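PDB 1PDU: nuclear hormone receptor HR38 from Drosophila melanogaster, which probably regulates gene transcription as an orphan nuclear receptor of the NR4A type, mediating an atypical ecdysteroid signalling pathway. Local coordinates for residues M133-S138 against P206-L211. Numbering follows the deposited sequence.
Sequences MEFSRS and PELRSL
Phe135 reaches across to Glu207, Leu208 and Leu211, and its side chain contributes the largest share of the surface buried between two nearly antiparallel helices. Their axes, 170° apart in direction, stay 11.1 Å from each other at closest approach, a spacing bridged mainly by Phe135, whose ring tip comes close to Leu208 N. The CB bond of Phe135 points toward the second helix, and CG anti to the backbone N (chi1 -180°) places the ring among its three partners. At its base, Phe135 CB meets the methyl CD2 of Leu211 at 3.4 Å, and the same methyl lies against CG and CD2 of the ring. Farther out, Phe135 CE1 rests 3.6 Å from Glu207 CB. The tip touches Leu208: Phe135 CZ lies 3.9 Å from Leu208 CB, while CE2 comes up against the methyl CD1. The Glu207 chain runs extended beyond CG, back toward the first helix, and puts OE2 in plane at the ring edge, 3.7 Å from Phe135 CD1; the carboxylate itself is turned 73° from the ring. One helical turn on, Ser138 OG comes within 3.8 Å of Glu207 OE2, a loose polar approach at the more open margin of a largely apolar contact. Helices 128-142 and 204-225 thus pair inside the helical ligand-binding domain of the nuclear receptor fold. Helix 78-100 packs against both: Phe135 touches Ala98, Leu208 lies on Val94 and Leu95, and Ser136 OG hydrogen-bonds to Ala98 O. Arg209 ties helix 204-225 to that same helix through a salt bridge with Glu91.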
ATOM      1  N   MET A 133      -9.497  -3.275  -7.789  1.00 33.59           N
ATOM      2  CA  MET A 133     -10.828  -3.273  -7.195  1.00 34.22           C
ATOM      3  C   MET A 133     -11.240  -4.702  -6.842  1.00 35.67           C
ATOM      4  O   MET A 133     -11.904  -4.946  -5.829  1.00 35.97           O
ATOM      5  CB  MET A 133     -11.837  -2.635  -8.149  1.00 32.13           C
ATOM      6  CG  MET A 133     -11.653  -1.131  -8.273  1.00 30.76           C
ATOM      7  SD  MET A 133     -11.507  -0.382  -6.629  1.00 27.98           S
ATOM      8  CE  MET A 133     -11.361   1.216  -7.031  1.00 27.76           C
ATOM      9  N   GLU A 134     -10.826  -5.646  -7.670  1.00 36.72           N
ATOM     10  CA  GLU A 134     -11.115  -7.051  -7.429  1.00 39.56           C
ATOM     11  C   GLU A 134     -10.429  -7.491  -6.127  1.00 38.58           C
ATOM     12  O   GLU A 134     -11.004  -8.228  -5.323  1.00 39.28           O
ATOM     13  CB  GLU A 134     -10.606  -7.868  -8.616  1.00 43.59           C
ATOM     14  CG  GLU A 134     -10.902  -9.347  -8.578  1.00 48.81           C
ATOM     15  CD  GLU A 134     -11.002  -9.924  -9.982  1.00 52.89           C
ATOM     16  OE1 GLU A 134     -10.945 -11.164 -10.124  1.00 56.03           O
ATOM     17  OE2 GLU A 134     -11.152  -9.135 -10.943  1.00 54.41           O
ATOM     18  N   PHE A 135      -9.197  -7.037  -5.922  1.00 37.36           N
ATOM     19  CA  PHE A 135      -8.459  -7.369  -4.704  1.00 36.05           C
ATOM     20  C   PHE A 135      -9.153  -6.693  -3.515  1.00 35.72           C
ATOM     21  O   PHE A 135      -9.249  -7.249  -2.427  1.00 35.50           O
ATOM     22  CB  PHE A 135      -7.023  -6.867  -4.830  1.00 35.39           C
ATOM     23  CG  PHE A 135      -6.161  -7.160  -3.635  1.00 33.98           C
ATOM     24  CD1 PHE A 135      -5.824  -8.467  -3.302  1.00 33.74           C
ATOM     25  CD2 PHE A 135      -5.672  -6.123  -2.849  1.00 32.78           C
ATOM     26  CE1 PHE A 135      -5.011  -8.734  -2.206  1.00 32.18           C
ATOM     27  CE2 PHE A 135      -4.861  -6.383  -1.757  1.00 31.86           C
ATOM     28  CZ  PHE A 135      -4.532  -7.691  -1.436  1.00 32.03           C
ATOM     29  N   SER A 136      -9.642  -5.484  -3.747  1.00 36.70           N
ATOM     30  CA  SER A 136     -10.346  -4.713  -2.737  1.00 38.04           C
ATOM     31  C   SER A 136     -11.528  -5.509  -2.179  1.00 39.53           C
ATOM     32  O   SER A 136     -11.653  -5.684  -0.964  1.00 38.59           O
ATOM     33  CB  SER A 136     -10.840  -3.399  -3.353  1.00 37.92           C
ATOM     34  OG  SER A 136     -11.595  -2.628  -2.433  1.00 38.87           O
ATOM     35  N   ARG A 137     -12.388  -5.995  -3.069  1.00 41.73           N
ATOM     36  CA  ARG A 137     -13.553  -6.770  -2.648  1.00 43.58           C
ATOM     37  C   ARG A 137     -13.100  -8.007  -1.880  1.00 43.53           C
ATOM     38  O   ARG A 137     -13.737  -8.419  -0.909  1.00 44.13           O
ATOM     39  CB  ARG A 137     -14.401  -7.167  -3.860  1.00 44.29           C
ATOM     40  CG  ARG A 137     -14.974  -5.971  -4.611  1.00 46.85           C
ATOM     41  CD  ARG A 137     -15.938  -6.393  -5.720  1.00 47.87           C
ATOM     42  NE  ARG A 137     -15.273  -7.081  -6.829  1.00 49.43           N
ATOM     43  CZ  ARG A 137     -14.894  -6.496  -7.966  1.00 49.14           C
ATOM     44  NH1 ARG A 137     -14.296  -7.211  -8.912  1.00 48.99           N
ATOM     45  NH2 ARG A 137     -15.121  -5.202  -8.163  1.00 48.96           N
ATOM     46  N   SER A 138     -11.985  -8.587  -2.307  1.00 43.21           N
ATOM     47  CA  SER A 138     -11.452  -9.762  -1.635  1.00 43.36           C
ATOM     48  C   SER A 138     -11.133  -9.430  -0.168  1.00 43.13           C
ATOM     49  O   SER A 138     -11.499 -10.185   0.739  1.00 42.43           O
ATOM     50  CB  SER A 138     -10.184 -10.251  -2.353  1.00 44.24           C
ATOM     51  OG  SER A 138      -9.607 -11.380  -1.699  1.00 46.68           O
ATOM     52  N   PRO A 206       0.526 -12.529  -0.827  1.00 39.29           N
ATOM     53  CA  PRO A 206       1.004 -13.032  -2.124  1.00 38.78           C
ATOM     54  C   PRO A 206       0.177 -12.442  -3.267  1.00 38.39           C
ATOM     55  O   PRO A 206       0.713 -12.131  -4.332  1.00 37.19           O
ATOM     56  CB  PRO A 206       0.823 -14.540  -2.002  1.00 39.53           C
ATOM     57  CG  PRO A 206       1.028 -14.779  -0.512  1.00 40.73           C
ATOM     58  CD  PRO A 206       0.255 -13.638   0.109  1.00 39.43           C
ATOM     59  N   GLU A 207      -1.126 -12.284  -3.037  1.00 38.04           N
ATOM     60  CA  GLU A 207      -2.013 -11.723  -4.053  1.00 38.21           C
ATOM     61  C   GLU A 207      -1.571 -10.303  -4.337  1.00 37.41           C
ATOM     62  O   GLU A 207      -1.444  -9.898  -5.494  1.00 38.60           O
ATOM     63  CB  GLU A 207      -3.466 -11.702  -3.575  1.00 40.27           C
ATOM     64  CG  GLU A 207      -3.984 -13.040  -3.094  1.00 44.56           C
ATOM     65  CD  GLU A 207      -5.472 -13.019  -2.770  1.00 46.14           C
ATOM     66  OE1 GLU A 207      -5.924 -13.941  -2.059  1.00 49.71           O
ATOM     67  OE2 GLU A 207      -6.188 -12.101  -3.232  1.00 46.13           O
ATOM     68  N   LEU A 208      -1.344  -9.548  -3.268  1.00 36.11           N
ATOM     69  CA  LEU A 208      -0.895  -8.172  -3.386  1.00 35.12           C
ATOM     70  C   LEU A 208       0.408  -8.125  -4.201  1.00 34.62           C
ATOM     71  O   LEU A 208       0.582  -7.255  -5.052  1.00 33.07           O
ATOM     72  CB  LEU A 208      -0.671  -7.570  -1.994  1.00 32.51           C
ATOM     73  CG  LEU A 208      -0.205  -6.107  -1.946  1.00 31.74           C
ATOM     74  CD1 LEU A 208      -1.235  -5.213  -2.636  1.00 28.30           C
ATOM     75  CD2 LEU A 208      -0.012  -5.680  -0.483  1.00 31.15           C
ATOM     76  N   ARG A 209       1.312  -9.065  -3.941  1.00 35.01           N
ATOM     77  CA  ARG A 209       2.579  -9.114  -4.659  1.00 38.02           C
ATOM     78  C   ARG A 209       2.296  -9.267  -6.161  1.00 37.91           C
ATOM     79  O   ARG A 209       2.829  -8.514  -6.976  1.00 37.95           O
ATOM     80  CB  ARG A 209       3.438 -10.272  -4.126  1.00 41.91           C
ATOM     81  CG  ARG A 209       4.924 -10.262  -4.531  1.00 47.04           C
ATOM     82  CD  ARG A 209       5.717  -9.072  -3.960  1.00 51.43           C
ATOM     83  NE  ARG A 209       5.932  -9.106  -2.503  1.00 55.19           N
ATOM     84  CZ  ARG A 209       6.798  -9.899  -1.865  1.00 56.17           C
ATOM     85  NH1 ARG A 209       7.558 -10.756  -2.536  1.00 56.57           N
ATOM     86  NH2 ARG A 209       6.921  -9.823  -0.544  1.00 56.71           N
ATOM     87  N   SER A 210       1.430 -10.209  -6.522  1.00 38.23           N
ATOM     88  CA  SER A 210       1.074 -10.431  -7.927  1.00 39.15           C
ATOM     89  C   SER A 210       0.342  -9.232  -8.516  1.00 38.77           C
ATOM     90  O   SER A 210       0.587  -8.827  -9.657  1.00 38.37           O
ATOM     91  CB  SER A 210       0.175 -11.664  -8.072  1.00 40.66           C
ATOM     92  OG  SER A 210       0.825 -12.836  -7.603  1.00 46.34           O
ATOM     93  N   LEU A 211      -0.573  -8.676  -7.735  1.00 37.48           N
ATOM     94  CA  LEU A 211      -1.338  -7.525  -8.178  1.00 37.01           C
ATOM     95  C   LEU A 211      -0.353  -6.400  -8.498  1.00 37.36           C
ATOM     96  O   LEU A 211      -0.486  -5.692  -9.498  1.00 38.19           O
ATOM     97  CB  LEU A 211      -2.294  -7.104  -7.065  1.00 35.65           C
ATOM     98  CG  LEU A 211      -3.196  -5.908  -7.337  1.00 35.64           C
ATOM     99  CD1 LEU A 211      -4.060  -6.179  -8.559  1.00 33.39           C
ATOM    100  CD2 LEU A 211      -4.059  -5.653  -6.107  1.00 34.90           C
TER